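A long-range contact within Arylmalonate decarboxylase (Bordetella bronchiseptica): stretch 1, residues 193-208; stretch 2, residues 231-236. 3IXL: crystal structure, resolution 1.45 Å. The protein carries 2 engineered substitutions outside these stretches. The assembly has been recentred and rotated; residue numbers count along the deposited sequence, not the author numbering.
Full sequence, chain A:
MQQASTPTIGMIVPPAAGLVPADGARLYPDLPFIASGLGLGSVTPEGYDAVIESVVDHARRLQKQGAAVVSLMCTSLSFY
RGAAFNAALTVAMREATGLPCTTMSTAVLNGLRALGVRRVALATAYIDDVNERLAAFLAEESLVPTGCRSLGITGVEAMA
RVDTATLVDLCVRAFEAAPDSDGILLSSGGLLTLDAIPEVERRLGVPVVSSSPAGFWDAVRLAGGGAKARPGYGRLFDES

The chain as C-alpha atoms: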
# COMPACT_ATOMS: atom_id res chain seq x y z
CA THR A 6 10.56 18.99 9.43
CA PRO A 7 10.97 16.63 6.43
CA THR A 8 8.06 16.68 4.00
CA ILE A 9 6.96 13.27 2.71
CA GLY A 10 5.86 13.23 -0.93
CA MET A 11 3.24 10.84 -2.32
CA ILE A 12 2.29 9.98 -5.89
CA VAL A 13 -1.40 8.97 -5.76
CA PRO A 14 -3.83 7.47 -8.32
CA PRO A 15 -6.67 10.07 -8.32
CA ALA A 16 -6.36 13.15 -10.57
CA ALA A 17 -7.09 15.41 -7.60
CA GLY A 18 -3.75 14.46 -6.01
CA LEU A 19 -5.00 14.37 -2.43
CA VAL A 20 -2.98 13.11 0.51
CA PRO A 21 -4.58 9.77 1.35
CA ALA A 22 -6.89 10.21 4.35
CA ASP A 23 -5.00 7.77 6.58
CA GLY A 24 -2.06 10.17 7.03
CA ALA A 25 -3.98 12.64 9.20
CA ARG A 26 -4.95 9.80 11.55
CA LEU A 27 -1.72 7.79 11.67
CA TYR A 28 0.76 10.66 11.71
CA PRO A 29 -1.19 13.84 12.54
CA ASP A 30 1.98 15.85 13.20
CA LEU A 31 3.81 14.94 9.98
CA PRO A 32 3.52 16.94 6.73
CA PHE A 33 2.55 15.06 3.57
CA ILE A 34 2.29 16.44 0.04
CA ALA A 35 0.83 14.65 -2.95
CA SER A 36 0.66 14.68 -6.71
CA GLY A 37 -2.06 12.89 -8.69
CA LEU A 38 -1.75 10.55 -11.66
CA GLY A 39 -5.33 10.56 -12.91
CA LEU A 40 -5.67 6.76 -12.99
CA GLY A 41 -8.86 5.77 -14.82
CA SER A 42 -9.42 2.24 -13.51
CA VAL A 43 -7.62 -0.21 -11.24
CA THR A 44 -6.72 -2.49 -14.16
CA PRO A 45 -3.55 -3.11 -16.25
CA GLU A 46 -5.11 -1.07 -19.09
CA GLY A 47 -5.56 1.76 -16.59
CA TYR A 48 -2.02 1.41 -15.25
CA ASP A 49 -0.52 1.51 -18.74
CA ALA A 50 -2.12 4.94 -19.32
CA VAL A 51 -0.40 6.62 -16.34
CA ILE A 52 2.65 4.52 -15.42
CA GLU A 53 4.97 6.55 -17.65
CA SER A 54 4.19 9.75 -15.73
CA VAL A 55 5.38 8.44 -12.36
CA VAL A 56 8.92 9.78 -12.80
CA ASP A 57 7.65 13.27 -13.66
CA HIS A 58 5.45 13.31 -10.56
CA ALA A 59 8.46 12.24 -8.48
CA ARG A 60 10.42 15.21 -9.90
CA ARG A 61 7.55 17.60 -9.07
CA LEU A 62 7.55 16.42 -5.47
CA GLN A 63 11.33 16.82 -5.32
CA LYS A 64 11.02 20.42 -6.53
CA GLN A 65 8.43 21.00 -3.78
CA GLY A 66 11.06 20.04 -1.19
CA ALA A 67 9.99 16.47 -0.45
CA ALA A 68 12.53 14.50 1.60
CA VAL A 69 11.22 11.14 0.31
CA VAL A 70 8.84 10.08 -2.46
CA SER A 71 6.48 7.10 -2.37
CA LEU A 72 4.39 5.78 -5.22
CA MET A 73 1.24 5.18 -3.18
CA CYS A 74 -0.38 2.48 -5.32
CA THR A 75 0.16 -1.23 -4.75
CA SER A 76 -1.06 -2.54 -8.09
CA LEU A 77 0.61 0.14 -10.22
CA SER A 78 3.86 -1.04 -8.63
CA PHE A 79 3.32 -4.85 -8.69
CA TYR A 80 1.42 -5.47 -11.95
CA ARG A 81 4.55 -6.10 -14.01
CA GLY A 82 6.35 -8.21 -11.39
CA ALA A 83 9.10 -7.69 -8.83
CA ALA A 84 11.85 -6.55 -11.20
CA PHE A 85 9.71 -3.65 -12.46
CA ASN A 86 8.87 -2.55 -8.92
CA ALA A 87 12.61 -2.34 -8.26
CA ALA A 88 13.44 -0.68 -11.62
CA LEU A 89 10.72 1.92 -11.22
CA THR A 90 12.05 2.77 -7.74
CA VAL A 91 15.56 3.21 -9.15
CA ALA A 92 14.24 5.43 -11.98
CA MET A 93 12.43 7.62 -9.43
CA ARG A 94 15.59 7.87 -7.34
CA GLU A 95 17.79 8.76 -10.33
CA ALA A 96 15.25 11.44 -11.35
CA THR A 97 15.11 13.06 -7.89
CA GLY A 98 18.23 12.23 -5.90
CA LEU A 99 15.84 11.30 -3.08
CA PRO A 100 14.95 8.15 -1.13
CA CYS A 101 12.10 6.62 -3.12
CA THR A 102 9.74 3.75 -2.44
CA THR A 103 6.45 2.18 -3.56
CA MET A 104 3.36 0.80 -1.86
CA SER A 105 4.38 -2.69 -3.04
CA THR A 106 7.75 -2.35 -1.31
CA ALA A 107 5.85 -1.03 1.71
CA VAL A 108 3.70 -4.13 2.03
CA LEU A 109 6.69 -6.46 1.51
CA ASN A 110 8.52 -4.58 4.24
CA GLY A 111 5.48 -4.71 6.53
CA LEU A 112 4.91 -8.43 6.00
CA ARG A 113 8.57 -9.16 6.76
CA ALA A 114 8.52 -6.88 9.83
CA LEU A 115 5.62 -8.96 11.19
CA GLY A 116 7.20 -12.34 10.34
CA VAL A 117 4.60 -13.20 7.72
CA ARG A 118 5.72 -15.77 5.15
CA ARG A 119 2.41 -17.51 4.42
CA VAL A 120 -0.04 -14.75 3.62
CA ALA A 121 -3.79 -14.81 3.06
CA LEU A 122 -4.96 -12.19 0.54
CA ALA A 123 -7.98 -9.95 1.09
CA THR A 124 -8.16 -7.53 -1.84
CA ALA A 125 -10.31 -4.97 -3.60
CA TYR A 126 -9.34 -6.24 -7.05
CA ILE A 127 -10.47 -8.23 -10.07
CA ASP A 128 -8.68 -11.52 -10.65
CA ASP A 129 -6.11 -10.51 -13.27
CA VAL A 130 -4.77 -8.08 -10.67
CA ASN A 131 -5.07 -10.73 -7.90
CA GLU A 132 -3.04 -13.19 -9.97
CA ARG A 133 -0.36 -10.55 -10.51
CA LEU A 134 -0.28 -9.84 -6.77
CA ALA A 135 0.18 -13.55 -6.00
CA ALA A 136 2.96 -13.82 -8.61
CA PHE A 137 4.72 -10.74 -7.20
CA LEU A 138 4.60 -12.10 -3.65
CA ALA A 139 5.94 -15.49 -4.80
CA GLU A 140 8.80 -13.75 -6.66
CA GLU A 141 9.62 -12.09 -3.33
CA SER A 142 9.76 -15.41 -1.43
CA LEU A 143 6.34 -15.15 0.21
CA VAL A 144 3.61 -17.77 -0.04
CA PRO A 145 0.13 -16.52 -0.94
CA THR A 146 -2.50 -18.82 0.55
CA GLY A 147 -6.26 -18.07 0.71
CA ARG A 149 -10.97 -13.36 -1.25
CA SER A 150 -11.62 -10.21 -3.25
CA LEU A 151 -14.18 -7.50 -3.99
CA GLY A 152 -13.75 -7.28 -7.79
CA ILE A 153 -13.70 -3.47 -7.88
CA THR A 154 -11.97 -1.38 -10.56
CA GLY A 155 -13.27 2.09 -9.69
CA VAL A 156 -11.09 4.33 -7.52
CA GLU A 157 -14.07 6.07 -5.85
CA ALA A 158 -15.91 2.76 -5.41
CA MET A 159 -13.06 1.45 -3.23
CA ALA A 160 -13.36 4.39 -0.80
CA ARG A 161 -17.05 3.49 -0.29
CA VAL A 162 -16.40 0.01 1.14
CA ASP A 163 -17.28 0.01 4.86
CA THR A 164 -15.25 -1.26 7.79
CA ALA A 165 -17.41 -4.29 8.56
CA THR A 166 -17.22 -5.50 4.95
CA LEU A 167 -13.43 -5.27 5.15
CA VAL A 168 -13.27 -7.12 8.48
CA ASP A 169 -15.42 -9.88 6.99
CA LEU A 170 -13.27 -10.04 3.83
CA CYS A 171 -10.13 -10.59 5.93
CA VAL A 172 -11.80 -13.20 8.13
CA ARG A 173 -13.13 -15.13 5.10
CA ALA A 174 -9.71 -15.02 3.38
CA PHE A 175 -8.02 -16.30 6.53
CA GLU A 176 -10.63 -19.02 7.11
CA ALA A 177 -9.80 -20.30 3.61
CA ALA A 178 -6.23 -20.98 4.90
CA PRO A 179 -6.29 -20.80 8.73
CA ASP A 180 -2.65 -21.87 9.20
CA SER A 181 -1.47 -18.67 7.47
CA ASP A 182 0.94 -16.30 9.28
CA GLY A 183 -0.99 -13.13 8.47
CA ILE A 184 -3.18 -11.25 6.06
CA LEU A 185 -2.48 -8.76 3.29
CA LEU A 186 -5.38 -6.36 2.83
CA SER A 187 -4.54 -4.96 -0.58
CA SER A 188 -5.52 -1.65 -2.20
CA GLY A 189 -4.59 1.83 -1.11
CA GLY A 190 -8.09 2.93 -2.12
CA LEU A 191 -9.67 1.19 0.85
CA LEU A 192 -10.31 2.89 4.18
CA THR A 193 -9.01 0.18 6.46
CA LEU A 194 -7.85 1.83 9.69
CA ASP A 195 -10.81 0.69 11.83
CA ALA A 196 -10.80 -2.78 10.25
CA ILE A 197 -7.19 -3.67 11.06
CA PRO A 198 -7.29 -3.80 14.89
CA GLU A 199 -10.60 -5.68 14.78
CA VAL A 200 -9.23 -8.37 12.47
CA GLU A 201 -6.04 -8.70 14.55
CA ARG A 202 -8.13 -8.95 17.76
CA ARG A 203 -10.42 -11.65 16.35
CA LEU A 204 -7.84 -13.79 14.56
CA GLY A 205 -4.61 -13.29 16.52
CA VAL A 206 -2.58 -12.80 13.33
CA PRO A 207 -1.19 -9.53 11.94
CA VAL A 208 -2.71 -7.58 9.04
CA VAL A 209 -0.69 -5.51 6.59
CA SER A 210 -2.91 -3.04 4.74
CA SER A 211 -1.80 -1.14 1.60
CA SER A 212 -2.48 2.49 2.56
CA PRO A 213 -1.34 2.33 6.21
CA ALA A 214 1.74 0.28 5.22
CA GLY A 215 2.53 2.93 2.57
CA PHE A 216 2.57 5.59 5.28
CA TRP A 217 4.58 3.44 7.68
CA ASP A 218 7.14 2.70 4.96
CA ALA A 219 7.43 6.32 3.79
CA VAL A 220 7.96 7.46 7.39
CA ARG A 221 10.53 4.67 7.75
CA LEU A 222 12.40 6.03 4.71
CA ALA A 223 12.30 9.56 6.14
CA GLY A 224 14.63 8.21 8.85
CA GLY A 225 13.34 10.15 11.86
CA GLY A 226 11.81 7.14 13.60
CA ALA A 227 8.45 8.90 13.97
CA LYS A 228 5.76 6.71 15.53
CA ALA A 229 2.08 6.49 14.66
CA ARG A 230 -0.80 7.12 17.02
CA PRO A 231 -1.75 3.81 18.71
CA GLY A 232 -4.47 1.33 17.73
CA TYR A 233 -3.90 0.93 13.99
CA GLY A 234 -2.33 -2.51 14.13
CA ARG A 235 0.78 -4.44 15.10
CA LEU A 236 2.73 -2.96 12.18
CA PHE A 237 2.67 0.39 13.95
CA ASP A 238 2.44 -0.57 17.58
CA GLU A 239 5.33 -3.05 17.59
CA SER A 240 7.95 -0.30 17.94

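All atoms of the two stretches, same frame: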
# COMPACT_ATOMS: atom_id res chain seq x y z
N THR A 193 -9.18 1.41 5.70
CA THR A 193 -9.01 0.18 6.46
C THR A 193 -8.63 0.37 7.92
O THR A 193 -8.48 -0.62 8.64
CB THR A 193 -7.89 -0.69 5.84
OG1 THR A 193 -6.63 -0.02 5.96
CG2 THR A 193 -8.19 -0.97 4.37
N LEU A 194 -8.44 1.62 8.37
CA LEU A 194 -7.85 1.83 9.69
C LEU A 194 -8.66 1.25 10.86
O LEU A 194 -8.07 0.80 11.84
CB LEU A 194 -7.53 3.32 9.94
CG LEU A 194 -6.32 3.89 9.19
CD1 LEU A 194 -6.19 5.36 9.49
CD2 LEU A 194 -5.04 3.17 9.56
N ASP A 195 -9.98 1.26 10.76
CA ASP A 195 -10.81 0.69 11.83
C ASP A 195 -10.94 -0.82 11.70
O ASP A 195 -11.20 -1.52 12.68
CB ASP A 195 -12.18 1.36 11.86
CG ASP A 195 -12.14 2.80 12.35
OD1 ASP A 195 -11.21 3.16 13.09
OD2 ASP A 195 -13.05 3.56 11.99
N ALA A 196 -10.72 -1.34 10.49
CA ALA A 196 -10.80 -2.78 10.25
C ALA A 196 -9.62 -3.54 10.83
O ALA A 196 -9.79 -4.63 11.41
CB ALA A 196 -10.94 -3.08 8.76
N ILE A 197 -8.42 -2.98 10.68
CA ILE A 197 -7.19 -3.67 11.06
C ILE A 197 -7.17 -4.18 12.51
O ILE A 197 -6.97 -5.37 12.73
CB ILE A 197 -5.92 -2.83 10.75
CG1 ILE A 197 -5.80 -2.56 9.25
CG2 ILE A 197 -4.66 -3.52 11.28
CD1 ILE A 197 -4.86 -1.39 8.93
N PRO A 198 -7.35 -3.28 13.51
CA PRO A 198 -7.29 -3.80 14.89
C PRO A 198 -8.37 -4.83 15.19
O PRO A 198 -8.16 -5.70 16.02
CB PRO A 198 -7.47 -2.54 15.76
CG PRO A 198 -8.13 -1.54 14.87
CD PRO A 198 -7.59 -1.82 13.48
N GLU A 199 -9.52 -4.73 14.54
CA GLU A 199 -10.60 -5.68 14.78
C GLU A 199 -10.24 -7.06 14.23
O GLU A 199 -10.44 -8.08 14.90
CB GLU A 199 -11.90 -5.16 14.16
CG GLU A 199 -13.12 -6.09 14.27
CD GLU A 199 -13.57 -6.40 15.69
OE1 GLU A 199 -14.43 -7.29 15.82
OE2 GLU A 199 -13.08 -5.79 16.66
N VAL A 200 -9.68 -7.10 13.03
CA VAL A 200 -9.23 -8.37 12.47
C VAL A 200 -8.13 -9.00 13.32
O VAL A 200 -8.17 -10.20 13.61
CB VAL A 200 -8.73 -8.22 11.01
CG1 VAL A 200 -8.18 -9.52 10.48
CG2 VAL A 200 -9.85 -7.74 10.10
N GLU A 201 -7.14 -8.19 13.72
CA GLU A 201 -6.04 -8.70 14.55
C GLU A 201 -6.54 -9.24 15.89
O GLU A 201 -6.06 -10.28 16.36
CB GLU A 201 -4.96 -7.63 14.73
CG GLU A 201 -4.20 -7.34 13.42
CD GLU A 201 -3.02 -6.39 13.57
OE1 GLU A 201 -2.92 -5.69 14.60
OE2 GLU A 201 -2.21 -6.34 12.62
N ARG A 202 -7.50 -8.53 16.50
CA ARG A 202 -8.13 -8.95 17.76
C ARG A 202 -8.81 -10.31 17.59
O ARG A 202 -8.62 -11.22 18.41
CB ARG A 202 -9.16 -7.91 18.20
CG ARG A 202 -9.86 -8.22 19.53
CD ARG A 202 -11.11 -7.33 19.72
NE ARG A 202 -12.23 -7.67 18.85
CZ ARG A 202 -13.10 -8.65 19.09
NH1 ARG A 202 -12.97 -9.41 20.16
NH2 ARG A 202 -14.09 -8.87 18.24
N ARG A 203 -9.61 -10.44 16.55
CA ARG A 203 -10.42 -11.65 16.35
C ARG A 203 -9.61 -12.87 15.95
O ARG A 203 -9.92 -13.99 16.37
CB ARG A 203 -11.52 -11.39 15.33
CG ARG A 203 -12.64 -10.51 15.85
CD ARG A 203 -13.74 -10.34 14.81
NE ARG A 203 -14.21 -11.63 14.30
CZ ARG A 203 -15.10 -11.76 13.32
NH1 ARG A 203 -15.63 -10.69 12.74
NH2 ARG A 203 -15.47 -12.98 12.92
N LEU A 204 -8.58 -12.67 15.13
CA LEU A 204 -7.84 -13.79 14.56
C LEU A 204 -6.51 -14.09 15.22
O LEU A 204 -6.01 -15.22 15.11
CB LEU A 204 -7.66 -13.60 13.06
CG LEU A 204 -8.93 -13.39 12.23
CD1 LEU A 204 -8.59 -13.23 10.76
CD2 LEU A 204 -9.90 -14.56 12.43
N GLY A 205 -5.91 -13.10 15.87
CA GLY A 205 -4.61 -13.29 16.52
C GLY A 205 -3.45 -13.40 15.55
O GLY A 205 -2.39 -13.93 15.89
N VAL A 206 -3.66 -12.91 14.32
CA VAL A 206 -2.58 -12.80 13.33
C VAL A 206 -2.51 -11.35 12.86
O VAL A 206 -3.51 -10.62 12.94
CB VAL A 206 -2.77 -13.77 12.12
CG1 VAL A 206 -2.83 -15.24 12.58
CG2 VAL A 206 -4.02 -13.41 11.31
N PRO A 207 -1.33 -10.92 12.40
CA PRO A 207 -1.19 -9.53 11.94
C PRO A 207 -1.80 -9.29 10.56
O PRO A 207 -1.88 -10.21 9.74
CB PRO A 207 0.32 -9.32 11.90
CG PRO A 207 0.88 -10.67 11.66
CD PRO A 207 -0.06 -11.65 12.32
N VAL A 208 -2.23 -8.05 10.34
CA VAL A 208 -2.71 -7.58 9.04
C VAL A 208 -1.80 -6.47 8.53
O VAL A 208 -1.50 -5.52 9.26
CB VAL A 208 -4.14 -7.01 9.14
CG1 VAL A 208 -4.62 -6.48 7.78
CG2 VAL A 208 -5.10 -8.06 9.66
N PRO A 231 -1.52 5.23 18.44
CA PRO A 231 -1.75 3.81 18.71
C PRO A 231 -3.11 3.30 18.22
O PRO A 231 -4.03 4.09 18.03
CB PRO A 231 -1.69 3.74 20.24
CG PRO A 231 -2.17 5.06 20.67
CD PRO A 231 -1.67 6.05 19.66
N GLY A 232 -3.20 1.99 18.03
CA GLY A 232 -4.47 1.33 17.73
C GLY A 232 -4.74 1.04 16.27
O GLY A 232 -5.88 0.71 15.90
N TYR A 233 -3.72 1.17 15.42
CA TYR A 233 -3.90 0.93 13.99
C TYR A 233 -3.22 -0.34 13.51
O TYR A 233 -3.04 -0.53 12.30
CB TYR A 233 -3.41 2.13 13.18
CG TYR A 233 -4.15 3.40 13.49
CD1 TYR A 233 -3.51 4.46 14.13
CD2 TYR A 233 -5.49 3.54 13.17
CE1 TYR A 233 -4.18 5.63 14.42
CE2 TYR A 233 -6.18 4.72 13.45
CZ TYR A 233 -5.51 5.75 14.08
OH TYR A 233 -6.18 6.92 14.36
N GLY A 234 -2.85 -1.19 14.45
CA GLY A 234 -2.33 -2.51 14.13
C GLY A 234 -0.92 -2.75 14.62
O GLY A 234 -0.17 -1.80 14.89
N ARG A 235 -0.55 -4.03 14.68
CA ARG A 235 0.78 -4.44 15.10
C ARG A 235 1.92 -3.83 14.28
O ARG A 235 3.01 -3.61 14.81
CB ARG A 235 0.86 -5.96 15.10
CG ARG A 235 0.08 -6.57 16.27
CD ARG A 235 -0.10 -8.07 16.17
NE ARG A 235 1.16 -8.77 16.02
CZ ARG A 235 1.25 -10.08 15.82
NH1 ARG A 235 0.15 -10.82 15.75
NH2 ARG A 235 2.44 -10.65 15.68
N LEU A 236 1.68 -3.56 13.00
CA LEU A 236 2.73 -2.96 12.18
C LEU A 236 3.25 -1.69 12.85
O LEU A 236 4.47 -1.46 12.95
CB LEU A 236 2.21 -2.63 10.77
CG LEU A 236 3.28 -2.03 9.85
CD1 LEU A 236 4.44 -2.98 9.60
CD2 LEU A 236 2.65 -1.58 8.53
O HOH W 1 -0.71 -4.42 11.54
O HOH W 2 -2.92 -10.26 16.41
O HOH W 3 0.52 -13.86 15.36

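Stretch 2 crosses the flank of the helix in stretch 1 as a short loop that turns into a helix of its own at Arg235. The nearest CA atoms across the stretches are those of Pro198 and Gly234, 5.2 Å apart, and together the stretches bury 455 Å².

Pro231 makes no contact, so the interface opens at Gly232. At its phi/psi of 97/13° a CB would be jammed against the preceding carbonyl, which calls for glycine, and Gly232 O sits 3.3 Å from Pro198 CG. The CA-to-CB bond of Tyr233 points sideways, yet its broad ring offers carbon surface to a leucine methyl: Tyr233 CD2 meets Leu194 CD2 at 3.7 Å.

Gly234 occupies the N-cap position, and its lack of a side chain is essential to the fit. An ideal CB on Gly234 would lie 2.8 Å from Ile197 CG2, a clash, whereas Gly234 CA rests 3.8 Å from Ile197 CG2. Its backbone angles independently demand glycine.

The central polar link comes next: Arg235 N donates to Glu201 OE1 at 2.9 Å, so a carboxylate receives a free amide of the helix's first turn. The other oxygen, Glu201 OE2, accepts from Val208 N at 2.9 Å. The CA-to-CB bond of Arg235 points toward stretch 1, and its guanidinium lies beside the residues that follow the helix, with Pro207 CB over one face and Gly205 O near its plane. Arg235 NH1 is 4.0 Å from Gly205 O, and water 3 bridges the two; water 2 similarly joins NH1 to Glu201 O. Gly205 is the first residue to leave helical phi/psi, with a phi of 73° that favours glycine.

Finally, Leu236 N donates to water 1 at 2.9 Å, and this water donates to both Glu201 OE2 and Val208 O, each at 2.7 Å.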